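Local coordinates for periplasmic binding protein (Veillonella parvula, PDB 4LJS) that probably binds a small solute, perhaps a metal chelate such as an iron-siderophore complex or a cobalamin, outside the membrane and delivers it to an ABC importer, at residues Val43-Val48 and Gly64-Ala69; Glu56-Leu61 and Arg159-Ile164; Val247-Val252 and Arg283-Pro288; Ile303-His308 and Glu317-Leu322; Ile235-Val240 and Ser271-Val276. All blocks are in the same frame, centred on the assembly; numbering follows the deposited sequence.

In the fold
Contact 1 lies on the opposite side of the chain's centre from contacts 3, 4 and 5, its centre about 35 Å from that of contact 3. Contacts 1 and 2 share the unit of strand 47-50, helix 52-60 and strand 67-71; their centres are about 11 Å apart and Ile58 joins them. Contacts 3 and 4, about 10 Å apart between centres, meet where Ile305 packs on Pro288. Contact 5 lies about 15 Å from contact 3, centre to centre, and helix 237-243 leads into strand 247-252. Helix 168-188 runs between the two groups in sequence, consistent with the two-lobed, helix-linked binding proteins, whose ligand usually lies in the cleft between lobes.

Contact 1 (Val43-Val48 and Gly64-Ala69); sequences VPERVV and GDRIVA
Val47 is gripped by the segment Gly64-Ala69 through both of its peptide groups: its N donates to Arg66 O at 2.9 Å, while its O takes two bonds, from Val68 N at 2.8 Å and from Ala69 N at 3.2 Å. This doubly used carbonyl marks a beta bulge, since the parallel pairing steps from Val47-Ile67 to Val48-Ala69. Arg66 adds a side-chain bond, NH1 to Pro44 O at 2.9 Å, with the donor standing 45° out of the carbonyl plane. The same NH1 also donates to a water that in turn hydrogen-bonds Val43 O and Glu45 OE2; the latter also hydrogen-bonds His17 ND1. With CD and NE both anti (chi2 180°, chi3 178°), the Arg66 chain runs out extended beside the 43-45 backbone, and Val43 CG1 lies 3.6 Å from its CZ, over one guanidinium face and offset toward the rim. Outside the pair, Glu63 forms a salt bridge with Arg66 NE and Val16 O accepts from NH2. On the other flank Val68 CG2 sits over the centre of the Arg46 guanidinium, 3.8 Å from CZ; Glu9 forms a salt bridge with Arg46 NH2 and Met106 O accepts from NH1. The contact joins the two strands of the beta-alpha-beta unit 47-71. Arg66, bonded at all three nitrogens and buried, probably ties the loop before strand 47-50 to the turn before strand 67-71.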
# COMPACT_ATOMS: atom_id res chain seq x y z
N VAL A 43 7.18 12.73 19.97
CA VAL A 43 6.20 12.37 18.95
C VAL A 43 5.87 13.62 18.13
O VAL A 43 5.57 14.66 18.69
CB VAL A 43 4.91 11.80 19.59
CG1 VAL A 43 3.87 11.48 18.53
CG2 VAL A 43 5.23 10.56 20.42
N PRO A 44 5.97 13.53 16.80
CA PRO A 44 5.67 14.67 15.92
C PRO A 44 4.28 15.23 16.23
O PRO A 44 3.37 14.48 16.57
CB PRO A 44 5.67 14.05 14.52
CG PRO A 44 6.56 12.87 14.63
CD PRO A 44 6.38 12.33 16.04
N GLU A 45 4.13 16.55 16.12
CA GLU A 45 2.84 17.17 16.41
C GLU A 45 2.13 17.65 15.15
O GLU A 45 0.92 17.83 15.15
CB GLU A 45 3.00 18.31 17.42
CG GLU A 45 3.01 17.81 18.85
CD GLU A 45 3.53 18.83 19.85
OE1 GLU A 45 3.30 20.04 19.65
OE2 GLU A 45 4.17 18.40 20.83
N ARG A 46 2.90 17.85 14.09
CA ARG A 46 2.37 18.44 12.87
C ARG A 46 2.91 17.70 11.65
O ARG A 46 4.00 18.00 11.16
CB ARG A 46 2.75 19.93 12.79
CG ARG A 46 2.12 20.78 13.89
CD ARG A 46 2.47 22.25 13.73
NE ARG A 46 1.96 22.78 12.47
CZ ARG A 46 0.70 23.19 12.27
NH1 ARG A 46 0.34 23.65 11.08
NH2 ARG A 46 -0.18 23.13 13.26
N VAL A 47 2.15 16.73 11.18
CA VAL A 47 2.62 15.83 10.13
C VAL A 47 2.03 16.21 8.77
O VAL A 47 0.83 16.46 8.65
CB VAL A 47 2.25 14.38 10.47
CG1 VAL A 47 2.78 13.41 9.41
CG2 VAL A 47 2.78 14.02 11.86
N VAL A 48 2.89 16.27 7.77
CA VAL A 48 2.45 16.35 6.38
C VAL A 48 2.64 14.95 5.80
O VAL A 48 3.74 14.40 5.81
CB VAL A 48 3.24 17.41 5.59
CG1 VAL A 48 2.93 17.31 4.10
CG2 VAL A 48 2.90 18.82 6.12
N GLY A 64 -4.18 10.04 13.98
CA GLY A 64 -4.77 10.86 12.93
C GLY A 64 -4.84 12.34 13.26
O GLY A 64 -4.70 13.18 12.38
N ASP A 65 -5.05 12.66 14.54
CA ASP A 65 -5.14 14.05 14.97
C ASP A 65 -3.86 14.83 14.73
O ASP A 65 -3.88 16.04 14.66
CB ASP A 65 -5.50 14.14 16.45
CG ASP A 65 -6.98 14.12 16.68
OD1 ASP A 65 -7.73 14.47 15.74
OD2 ASP A 65 -7.41 13.75 17.80
N ARG A 66 -2.73 14.12 14.61
CA ARG A 66 -1.45 14.80 14.43
C ARG A 66 -1.19 15.19 12.98
O ARG A 66 -0.26 15.95 12.69
CB ARG A 66 -0.30 13.95 15.01
CG ARG A 66 -0.45 13.74 16.52
CD ARG A 66 0.66 12.90 17.12
NE ARG A 66 0.48 12.79 18.57
CZ ARG A 66 1.10 13.55 19.47
NH1 ARG A 66 1.98 14.47 19.07
NH2 ARG A 66 0.87 13.38 20.76
N ILE A 67 -2.02 14.69 12.07
CA ILE A 67 -1.88 15.00 10.66
C ILE A 67 -2.46 16.38 10.31
O ILE A 67 -3.65 16.63 10.49
CB ILE A 67 -2.58 13.95 9.78
CG1 ILE A 67 -2.01 12.56 10.04
CG2 ILE A 67 -2.45 14.34 8.31
CD1 ILE A 67 -2.73 11.46 9.26
N VAL A 68 -1.61 17.27 9.81
CA VAL A 68 -2.06 18.58 9.35
C VAL A 68 -2.48 18.49 7.89
O VAL A 68 -3.53 19.03 7.50
CB VAL A 68 -0.97 19.66 9.52
CG1 VAL A 68 -1.41 20.97 8.85
CG2 VAL A 68 -0.70 19.88 11.00
N ALA A 69 -1.68 17.80 7.08
CA ALA A 69 -2.02 17.59 5.68
C ALA A 69 -1.93 16.11 5.31
O ALA A 69 -0.94 15.44 5.62
CB ALA A 69 -1.13 18.43 4.78
O HOH W 1 4.35 15.28 21.13

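Contact 2 (Glu56-Leu61 and Arg159-Ile164); sequences ETIIAL and RDLGRI
Leu161, on helix 151-164, lies against Thr57 of helix 52-60 and Leu61 of the same segment 56-61, a helix-on-helix packing within the parallel alpha/beta lobe that holds strands 47-50 and 67-71. At one end its CD1 meets Thr57 CG2 at 3.7 Å, the two side chains crossing at about a right angle. Ile58 comes in from the next position, its CG1 only loosely placed at 4.5 Å from Leu161 CD1. At the other end Leu61 turns its CD1 against the partner helix, 3.8 Å from Leu161 CB. The same methyl rests on backbone, reaching Gly162 N at 3.6 Å. Gly162 has no side chain, and the backbones come close here, with CA atoms of Leu61 and Gly162 6.9 Å apart. In Leu61, chi1 (-73°) puts CG anti to the carbonyl carbon, and chi2 (170°) sets CD1 anti to CA, the methyl that reaches the partner helix. Only van der Waals contacts link the segments, to side chain and backbone alike. Further out, Ala171 of helix 168-188 also packs on Leu61, and Ile67 of the neighbouring strand lies against Ile58, tying the helix down to its sheet. Thr57 divides its branches between the two tasks: CG2, anti to the backbone N, serves Leu161, whereas OG1 is hydrogen-bonded to Asn53 O and to Ile297 N.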
# COMPACT_ATOMS: atom_id res chain seq x y z
N GLU A 56 -3.28 6.65 5.88
CA GLU A 56 -4.02 5.60 6.57
C GLU A 56 -3.22 4.85 7.64
O GLU A 56 -3.80 4.38 8.62
CB GLU A 56 -4.66 4.61 5.59
CG GLU A 56 -5.93 5.13 4.94
CD GLU A 56 -6.76 4.03 4.29
OE1 GLU A 56 -7.69 3.51 4.94
OE2 GLU A 56 -6.47 3.70 3.11
N THR A 57 -1.91 4.71 7.45
CA THR A 57 -1.09 4.01 8.44
C THR A 57 -1.03 4.80 9.74
O THR A 57 -1.17 4.24 10.83
CB THR A 57 0.34 3.71 7.93
OG1 THR A 57 0.27 2.93 6.72
CG2 THR A 57 1.14 2.93 8.98
N ILE A 58 -0.82 6.11 9.64
CA ILE A 58 -0.79 6.95 10.82
C ILE A 58 -2.16 6.97 11.50
O ILE A 58 -2.25 6.91 12.72
CB ILE A 58 -0.31 8.37 10.50
CG1 ILE A 58 1.18 8.35 10.11
CG2 ILE A 58 -0.54 9.28 11.69
CD1 ILE A 58 1.66 9.62 9.38
N ILE A 59 -3.22 7.00 10.70
CA ILE A 59 -4.56 6.89 11.25
C ILE A 59 -4.75 5.56 11.98
O ILE A 59 -5.29 5.52 13.09
CB ILE A 59 -5.63 7.09 10.17
CG1 ILE A 59 -5.61 8.55 9.68
CG2 ILE A 59 -6.99 6.71 10.72
CD1 ILE A 59 -6.60 8.84 8.56
N ALA A 60 -4.29 4.47 11.37
CA ALA A 60 -4.45 3.14 11.94
C ALA A 60 -3.72 2.99 13.27
O ALA A 60 -4.09 2.17 14.10
CB ALA A 60 -3.98 2.05 10.96
N LEU A 61 -2.67 3.78 13.46
CA LEU A 61 -1.88 3.73 14.69
C LEU A 61 -2.52 4.56 15.80
O LEU A 61 -2.09 4.51 16.94
CB LEU A 61 -0.45 4.21 14.42
CG LEU A 61 0.46 3.26 13.63
CD1 LEU A 61 1.75 3.98 13.25
CD2 LEU A 61 0.76 1.98 14.43
N ARG A 159 6.16 -0.61 11.40
CA ARG A 159 6.91 -0.66 12.64
C ARG A 159 7.67 0.66 12.89
O ARG A 159 7.71 1.15 14.03
CB ARG A 159 7.87 -1.84 12.58
CG ARG A 159 8.60 -2.15 13.86
CD ARG A 159 9.37 -3.46 13.74
NE ARG A 159 8.51 -4.64 13.90
CZ ARG A 159 8.34 -5.59 12.99
NH1 ARG A 159 8.97 -5.51 11.83
NH2 ARG A 159 7.55 -6.63 13.25
N ASP A 160 8.25 1.23 11.84
CA ASP A 160 8.97 2.51 11.95
C ASP A 160 8.03 3.64 12.38
O ASP A 160 8.35 4.42 13.27
CB ASP A 160 9.62 2.88 10.63
CG ASP A 160 10.85 2.06 10.33
OD1 ASP A 160 11.43 1.47 11.27
OD2 ASP A 160 11.26 2.01 9.14
N LEU A 161 6.88 3.73 11.73
CA LEU A 161 5.91 4.75 12.09
C LEU A 161 5.44 4.52 13.52
O LEU A 161 5.29 5.47 14.29
CB LEU A 161 4.75 4.78 11.09
CG LEU A 161 5.17 5.36 9.72
CD1 LEU A 161 4.05 5.25 8.70
CD2 LEU A 161 5.62 6.81 9.85
N GLY A 162 5.24 3.26 13.90
CA GLY A 162 4.93 2.92 15.27
C GLY A 162 5.93 3.46 16.28
O GLY A 162 5.55 4.01 17.31
N ARG A 163 7.23 3.33 15.98
CA ARG A 163 8.26 3.87 16.86
C ARG A 163 8.22 5.40 16.91
O ARG A 163 8.37 6.01 17.97
CB ARG A 163 9.65 3.40 16.45
CG ARG A 163 9.89 1.91 16.56
CD ARG A 163 11.33 1.56 16.20
NE ARG A 163 12.28 2.10 17.17
CZ ARG A 163 13.56 2.37 16.91
NH1 ARG A 163 14.05 2.15 15.69
NH2 ARG A 163 14.35 2.86 17.86
N ILE A 164 8.05 6.02 15.75
CA ILE A 164 8.00 7.48 15.67
C ILE A 164 6.85 8.06 16.50
O ILE A 164 7.02 9.06 17.19
CB ILE A 164 7.92 7.96 14.19
CG1 ILE A 164 9.23 7.64 13.46
CG2 ILE A 164 7.62 9.46 14.11
CD1 ILE A 164 9.22 8.03 11.98

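Contact 3 (Val247-Val252 and Arg283-Pro288); sequences VIFLIV and RVHFLP
Val247-Val252 and Arg283-Pro288 run parallel in register, their axes 34° apart and 4.4 Å at closest approach, with five backbone bonds alternating from Ile248 N to Arg283 O through to Val252 N to Leu287 O. The shortest is Leu250 N to His285 O, at 2.7 Å. Side chains split between two faces. On one, Leu250 CD1 packs on Val284 CG1 at 3.7 Å, and Val252 CG2 comes to Phe286 CD1 at 3.5 Å. On the other, Leu287 CD2 sits 4.0 Å from Phe249 CB, Leu287 and Ile251 lying side by side and pointing the same way. At the strand start Val247 CG2, anti to the backbone N, approaches the edge of the His285 ring in its plane, 3.6 Å from CD2. The Arg283 guanidinium lays one face over Val247 CB and hands NH2 to Gly309 O. An alanine at Arg283 would probably leave Gly309 O without that donor and Val247 CB without the guanidinium face over it. Strand 196-203 pairs with 247-252 on its far side, Phe199 stacking on Phe249; Met264 of helix 260-268 covers the Leu250-Val284-Phe286 face, while helix 299-310, through Ser302 and Ile305, covers Leu287.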
# COMPACT_ATOMS: atom_id res chain seq x y z
N VAL A 247 -6.60 -18.81 -11.12
CA VAL A 247 -7.24 -17.59 -10.62
C VAL A 247 -6.51 -16.35 -11.15
O VAL A 247 -5.28 -16.28 -11.14
CB VAL A 247 -7.30 -17.58 -9.07
CG1 VAL A 247 -5.92 -17.83 -8.46
CG2 VAL A 247 -7.88 -16.27 -8.55
N ILE A 248 -7.28 -15.38 -11.64
CA ILE A 248 -6.71 -14.13 -12.12
C ILE A 248 -7.04 -13.00 -11.17
O ILE A 248 -8.19 -12.82 -10.77
CB ILE A 248 -7.27 -13.76 -13.50
CG1 ILE A 248 -6.83 -14.79 -14.54
CG2 ILE A 248 -6.81 -12.36 -13.90
CD1 ILE A 248 -7.43 -14.56 -15.91
N PHE A 249 -6.03 -12.23 -10.80
CA PHE A 249 -6.27 -11.00 -10.06
C PHE A 249 -6.14 -9.80 -10.99
O PHE A 249 -5.10 -9.59 -11.61
CB PHE A 249 -5.35 -10.91 -8.85
CG PHE A 249 -5.61 -11.97 -7.83
CD1 PHE A 249 -6.67 -11.83 -6.94
CD2 PHE A 249 -4.85 -13.11 -7.78
CE1 PHE A 249 -6.94 -12.80 -6.00
CE2 PHE A 249 -5.11 -14.09 -6.84
CZ PHE A 249 -6.16 -13.94 -5.95
N LEU A 250 -7.23 -9.05 -11.10
CA LEU A 250 -7.25 -7.82 -11.89
C LEU A 250 -6.93 -6.62 -11.01
O LEU A 250 -7.76 -6.18 -10.21
CB LEU A 250 -8.62 -7.63 -12.55
CG LEU A 250 -9.04 -8.64 -13.61
CD1 LEU A 250 -10.36 -8.22 -14.24
CD2 LEU A 250 -7.96 -8.80 -14.67
N ILE A 251 -5.73 -6.10 -11.16
CA ILE A 251 -5.29 -4.94 -10.39
C ILE A 251 -5.86 -3.65 -10.97
O ILE A 251 -5.76 -3.40 -12.17
CB ILE A 251 -3.76 -4.89 -10.28
CG1 ILE A 251 -3.26 -6.13 -9.53
CG2 ILE A 251 -3.30 -3.62 -9.59
CD1 ILE A 251 -1.77 -6.31 -9.55
N VAL A 252 -6.48 -2.83 -10.12
CA VAL A 252 -7.12 -1.60 -10.58
C VAL A 252 -6.62 -0.40 -9.81
O VAL A 252 -6.64 -0.39 -8.57
CB VAL A 252 -8.65 -1.64 -10.39
CG1 VAL A 252 -9.31 -0.48 -11.15
CG2 VAL A 252 -9.20 -2.98 -10.85
N ARG A 283 -13.07 -17.42 -11.58
CA ARG A 283 -12.13 -17.01 -10.56
C ARG A 283 -11.29 -15.83 -11.06
O ARG A 283 -10.08 -15.93 -11.26
CB ARG A 283 -11.28 -18.20 -10.11
CG ARG A 283 -12.13 -19.34 -9.54
CD ARG A 283 -11.30 -20.52 -9.05
NE ARG A 283 -10.34 -20.12 -8.01
CZ ARG A 283 -9.37 -20.90 -7.56
NH1 ARG A 283 -9.22 -22.12 -8.06
NH2 ARG A 283 -8.53 -20.47 -6.63
N VAL A 284 -11.97 -14.72 -11.28
CA VAL A 284 -11.34 -13.49 -11.72
C VAL A 284 -11.81 -12.41 -10.77
O VAL A 284 -13.00 -12.11 -10.70
CB VAL A 284 -11.74 -13.13 -13.16
CG1 VAL A 284 -11.08 -11.83 -13.60
CG2 VAL A 284 -11.39 -14.29 -14.12
N HIS A 285 -10.88 -11.85 -10.00
CA HIS A 285 -11.26 -10.92 -8.94
C HIS A 285 -10.51 -9.60 -9.02
O HIS A 285 -9.34 -9.56 -9.43
CB HIS A 285 -11.02 -11.56 -7.58
CG HIS A 285 -11.42 -13.00 -7.51
ND1 HIS A 285 -12.72 -13.39 -7.27
CD2 HIS A 285 -10.70 -14.14 -7.64
CE1 HIS A 285 -12.78 -14.71 -7.26
NE2 HIS A 285 -11.57 -15.19 -7.49
N PHE A 286 -11.18 -8.53 -8.61
CA PHE A 286 -10.57 -7.21 -8.53
C PHE A 286 -9.60 -7.14 -7.36
O PHE A 286 -9.87 -7.68 -6.28
CB PHE A 286 -11.65 -6.14 -8.35
CG PHE A 286 -12.38 -5.79 -9.62
CD1 PHE A 286 -11.67 -5.44 -10.76
CD2 PHE A 286 -13.76 -5.81 -9.67
CE1 PHE A 286 -12.33 -5.10 -11.93
CE2 PHE A 286 -14.43 -5.47 -10.84
CZ PHE A 286 -13.72 -5.12 -11.97
N LEU A 287 -8.47 -6.48 -7.57
CA LEU A 287 -7.49 -6.27 -6.52
C LEU A 287 -7.02 -4.81 -6.58
O LEU A 287 -6.34 -4.41 -7.53
CB LEU A 287 -6.31 -7.24 -6.69
CG LEU A 287 -5.14 -7.20 -5.69
CD1 LEU A 287 -5.60 -7.39 -4.26
CD2 LEU A 287 -4.10 -8.26 -6.06
N PRO A 288 -7.40 -4.00 -5.59
CA PRO A 288 -7.05 -2.57 -5.64
C PRO A 288 -5.55 -2.34 -5.57
O PRO A 288 -4.86 -2.92 -4.72
CB PRO A 288 -7.77 -1.98 -4.41
CG PRO A 288 -8.09 -3.15 -3.53
CD PRO A 288 -8.26 -4.33 -4.44

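Contact 4 (Ile303-His308 and Glu317-Leu322); sequences IDIVSH and EGVPDL
Helix 299-310, the last helix of the chain, is met across Ile305 and His308 by the extended tail Glu317-Leu322, which folds back along it through Val319, Pro320 and Leu322. Val319 straddles the helix surface. Its CG1 lies 3.8 Å from Ile305 CG2, the two side chains crossing at about a right angle, and its CG2 rests 3.9 Å from His308 C. Farther along, Leu322 CD1 meets Ile305 CD1 at 3.8 Å, so that one isoleucine meets Val319, Pro320 and Leu322. Pro320 CD comes to His308 CB at 4.1 Å. The ring's rotation is probably set by its ND1, which donates to Ser307 OG at 3.1 Å, with the acceptor in the ring plane, and that hydroxyl donates to Ile303 O. His308 also stacks on the ring of Tyr315. An alanine in place of His308 would probably leave Ser307 OG without its ring donor and Tyr315 without a stacking partner. Gly318 has a positive phi of 101°, a backbone shape that would bring any CB into collision with the carbonyl oxygen of the residue before. Beyond the pair, Leu287 and Pro288 of strand 284-288 pack against Ile305, and His285 touches Val319. The closest approach of the contact is at the ring edge, where Gly318 O lies in the plane, 3.2 Å from His308 CD2.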
# COMPACT_ATOMS: atom_id res chain seq x y z
N ILE A 303 -3.99 -9.01 1.33
CA ILE A 303 -3.86 -10.33 1.95
C ILE A 303 -5.20 -11.07 1.92
O ILE A 303 -5.27 -12.23 1.51
CB ILE A 303 -3.38 -10.24 3.41
CG1 ILE A 303 -1.90 -9.87 3.47
CG2 ILE A 303 -3.57 -11.58 4.11
CD1 ILE A 303 -1.43 -9.51 4.87
N ASP A 304 -6.26 -10.39 2.34
CA ASP A 304 -7.60 -10.97 2.35
C ASP A 304 -8.12 -11.34 0.97
O ASP A 304 -8.64 -12.44 0.77
CB ASP A 304 -8.59 -10.03 3.05
CG ASP A 304 -8.40 -10.00 4.56
OD1 ASP A 304 -7.66 -10.86 5.08
OD2 ASP A 304 -8.99 -9.13 5.22
N ILE A 305 -7.97 -10.43 0.01
CA ILE A 305 -8.44 -10.69 -1.34
C ILE A 305 -7.66 -11.84 -1.99
O ILE A 305 -8.24 -12.75 -2.58
CB ILE A 305 -8.36 -9.43 -2.22
CG1 ILE A 305 -9.36 -8.39 -1.70
CG2 ILE A 305 -8.64 -9.78 -3.69
CD1 ILE A 305 -9.33 -7.07 -2.43
N VAL A 306 -6.34 -11.81 -1.86
CA VAL A 306 -5.52 -12.83 -2.47
C VAL A 306 -5.69 -14.21 -1.81
O VAL A 306 -5.87 -15.22 -2.50
CB VAL A 306 -4.04 -12.41 -2.54
CG1 VAL A 306 -3.20 -13.53 -3.12
CG2 VAL A 306 -3.91 -11.15 -3.39
N SER A 307 -5.69 -14.26 -0.48
CA SER A 307 -5.86 -15.53 0.21
C SER A 307 -7.26 -16.11 -0.07
O SER A 307 -7.40 -17.31 -0.29
CB SER A 307 -5.64 -15.39 1.72
OG SER A 307 -6.70 -14.67 2.32
N HIS A 308 -8.28 -15.25 -0.08
CA HIS A 308 -9.64 -15.70 -0.33
C HIS A 308 -9.82 -16.16 -1.77
O HIS A 308 -10.52 -17.14 -2.02
CB HIS A 308 -10.66 -14.63 0.05
CG HIS A 308 -10.85 -14.47 1.53
ND1 HIS A 308 -9.80 -14.47 2.42
CD2 HIS A 308 -11.97 -14.30 2.27
CE1 HIS A 308 -10.26 -14.31 3.65
NE2 HIS A 308 -11.58 -14.21 3.59
N GLU A 317 -16.80 -17.99 2.41
CA GLU A 317 -17.50 -16.73 2.49
C GLU A 317 -17.32 -15.82 1.29
O GLU A 317 -18.05 -14.90 1.11
CB GLU A 317 -17.02 -16.02 3.73
CG GLU A 317 -18.04 -15.16 4.42
CD GLU A 317 -18.54 -15.78 5.71
OE1 GLU A 317 -17.95 -15.48 6.77
OE2 GLU A 317 -19.52 -16.55 5.66
N GLY A 318 -16.33 -16.08 0.48
CA GLY A 318 -16.12 -15.35 -0.76
C GLY A 318 -15.05 -14.28 -0.71
O GLY A 318 -14.56 -13.91 0.36
N VAL A 319 -14.69 -13.78 -1.88
CA VAL A 319 -13.65 -12.77 -2.03
C VAL A 319 -14.24 -11.38 -1.86
O VAL A 319 -15.23 -11.03 -2.52
CB VAL A 319 -12.99 -12.89 -3.41
CG1 VAL A 319 -11.73 -12.03 -3.48
CG2 VAL A 319 -12.67 -14.34 -3.71
N PRO A 320 -13.64 -10.56 -0.98
CA PRO A 320 -14.14 -9.20 -0.70
C PRO A 320 -14.12 -8.28 -1.93
O PRO A 320 -13.20 -8.37 -2.75
CB PRO A 320 -13.18 -8.68 0.37
CG PRO A 320 -12.56 -9.92 0.98
CD PRO A 320 -12.48 -10.91 -0.14
N ASP A 321 -15.14 -7.42 -2.06
CA ASP A 321 -15.23 -6.44 -3.14
C ASP A 321 -14.77 -5.07 -2.65
O ASP A 321 -15.06 -4.69 -1.52
CB ASP A 321 -16.68 -6.28 -3.60
CG ASP A 321 -17.18 -7.47 -4.39
OD1 ASP A 321 -18.33 -7.90 -4.15
OD2 ASP A 321 -16.44 -7.96 -5.27
N LEU A 322 -14.07 -4.33 -3.50
CA LEU A 322 -13.75 -2.93 -3.19
C LEU A 322 -14.16 -2.02 -4.35
O LEU A 322 -13.62 -2.14 -5.45
CB LEU A 322 -12.27 -2.77 -2.81
CG LEU A 322 -11.89 -3.12 -1.36
CD1 LEU A 322 -11.86 -4.62 -1.09
CD2 LEU A 322 -10.57 -2.48 -0.96

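Contact 5 (Ile235-Val240 and Ser271-Val276); sequences ISMEDV and SGLQGV
Met237 and Val240, one turn apart at the start of helix 237-243, face Leu273 and Val276 in the turn that leads to helix 277-280. Just before them Ser236 takes the N-cap position, its OG accepting from Asp239 N at 2.8 Å; this capping bond satisfies an N-H in the helix's first turn. Met237, modelled as selenomethionine, has CG anti to the backbone N (chi1 178°), which puts CG against Leu273. That CG lies 3.6 Å from Leu273 CD2. The selenium follows, SE sitting 3.8 Å from Leu273 CG, and a bend at chi3 (-49°) swings CE back to 4.1 Å from Leu273 CD1. The side chain thus wraps obliquely over the leucine. Val240 meets the same leucine from the next turn, CG1 to Leu273 CD2 at 3.9 Å. Its carbonyl O has Val276 CG2 at 4.1 Å, a slack approach. Within the loop, Val276 N donates to Leu273 O at 2.9 Å, closing the turn between them. Phe207 of strand 206-209 touches both Met237 and Leu273, while Leu198 of strand 196-203 lies against Val240. With van der Waals contacts and no polar bond between the segments, the helix start is probably positioned against this outer turn by the fit round Leu273.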
# COMPACT_ATOMS: atom_id res chain seq x y z
N ILE A 235 1.95 -9.19 -20.62
CA ILE A 235 1.73 -10.59 -20.95
C ILE A 235 0.64 -10.74 -22.02
O ILE A 235 -0.47 -10.24 -21.86
CB ILE A 235 1.42 -11.47 -19.71
CG1 ILE A 235 1.28 -12.93 -20.13
CG2 ILE A 235 0.18 -10.99 -18.99
CD1 ILE A 235 1.35 -13.92 -18.99
N SER A 236 1.00 -11.40 -23.11
CA SER A 236 0.07 -11.59 -24.21
C SER A 236 -1.09 -12.48 -23.79
O SER A 236 -0.94 -13.35 -22.92
CB SER A 236 0.77 -12.21 -25.42
OG SER A 236 1.13 -13.56 -25.16
N MSE A 237 -2.25 -12.26 -24.40
CA MSE A 237 -3.41 -13.13 -24.21
C MSE A 237 -3.03 -14.57 -24.56
O MSE A 237 -3.53 -15.53 -23.96
CB MSE A 237 -4.57 -12.65 -25.08
CG MSE A 237 -5.83 -13.50 -24.99
SE MSE A 237 -7.42 -12.60 -25.66
CE MSE A 237 -7.23 -10.91 -24.69
N GLU A 238 -2.11 -14.70 -25.51
CA GLU A 238 -1.59 -16.00 -25.93
C GLU A 238 -0.79 -16.69 -24.83
O GLU A 238 -0.96 -17.89 -24.58
CB GLU A 238 -0.72 -15.83 -27.16
CG GLU A 238 0.03 -17.07 -27.55
CD GLU A 238 0.65 -16.95 -28.92
OE1 GLU A 238 1.08 -15.84 -29.28
OE2 GLU A 238 0.69 -17.97 -29.64
N ASP A 239 0.08 -15.93 -24.17
CA ASP A 239 0.87 -16.45 -23.05
C ASP A 239 -0.01 -16.77 -21.84
O ASP A 239 0.31 -17.66 -21.05
CB ASP A 239 1.96 -15.45 -22.65
CG ASP A 239 3.28 -15.72 -23.34
OD1 ASP A 239 3.68 -16.90 -23.40
OD2 ASP A 239 3.91 -14.76 -23.82
N VAL A 240 -1.11 -16.04 -21.71
CA VAL A 240 -2.05 -16.31 -20.63
C VAL A 240 -2.74 -17.66 -20.85
O VAL A 240 -2.91 -18.43 -19.91
CB VAL A 240 -3.08 -15.18 -20.47
CG1 VAL A 240 -4.11 -15.54 -19.41
CG2 VAL A 240 -2.38 -13.88 -20.10
N SER A 271 -12.31 -14.10 -26.29
CA SER A 271 -12.37 -15.25 -27.19
C SER A 271 -11.26 -16.23 -26.84
O SER A 271 -11.53 -17.38 -26.48
CB SER A 271 -12.27 -14.81 -28.64
OG SER A 271 -13.38 -14.02 -29.02
N GLY A 272 -10.02 -15.77 -26.95
CA GLY A 272 -8.87 -16.59 -26.63
C GLY A 272 -8.86 -17.00 -25.17
O GLY A 272 -8.38 -18.08 -24.83
N LEU A 273 -9.41 -16.14 -24.32
CA LEU A 273 -9.34 -16.36 -22.88
C LEU A 273 -10.38 -17.35 -22.34
O LEU A 273 -10.23 -17.87 -21.24
CB LEU A 273 -9.44 -15.03 -22.14
CG LEU A 273 -8.19 -14.15 -22.26
CD1 LEU A 273 -8.28 -12.93 -21.33
CD2 LEU A 273 -6.96 -14.98 -21.95
N GLN A 274 -11.42 -17.60 -23.12
CA GLN A 274 -12.54 -18.42 -22.66
C GLN A 274 -12.15 -19.82 -22.17
O GLN A 274 -12.80 -20.37 -21.28
CB GLN A 274 -13.63 -18.54 -23.74
CG GLN A 274 -14.27 -17.21 -24.14
CD GLN A 274 -14.94 -16.49 -22.97
OE1 GLN A 274 -15.09 -15.27 -23.00
NE2 GLN A 274 -15.36 -17.24 -21.96
N GLY A 275 -11.09 -20.38 -22.75
CA GLY A 275 -10.62 -21.70 -22.37
C GLY A 275 -9.86 -21.74 -21.06
O GLY A 275 -9.72 -22.80 -20.45
N VAL A 276 -9.37 -20.59 -20.61
CA VAL A 276 -8.56 -20.53 -19.40
C VAL A 276 -9.36 -20.92 -18.16
O VAL A 276 -10.51 -20.50 -17.99
CB VAL A 276 -7.94 -19.12 -19.24
CG1 VAL A 276 -7.20 -19.00 -17.92
CG2 VAL A 276 -7.00 -18.82 -20.40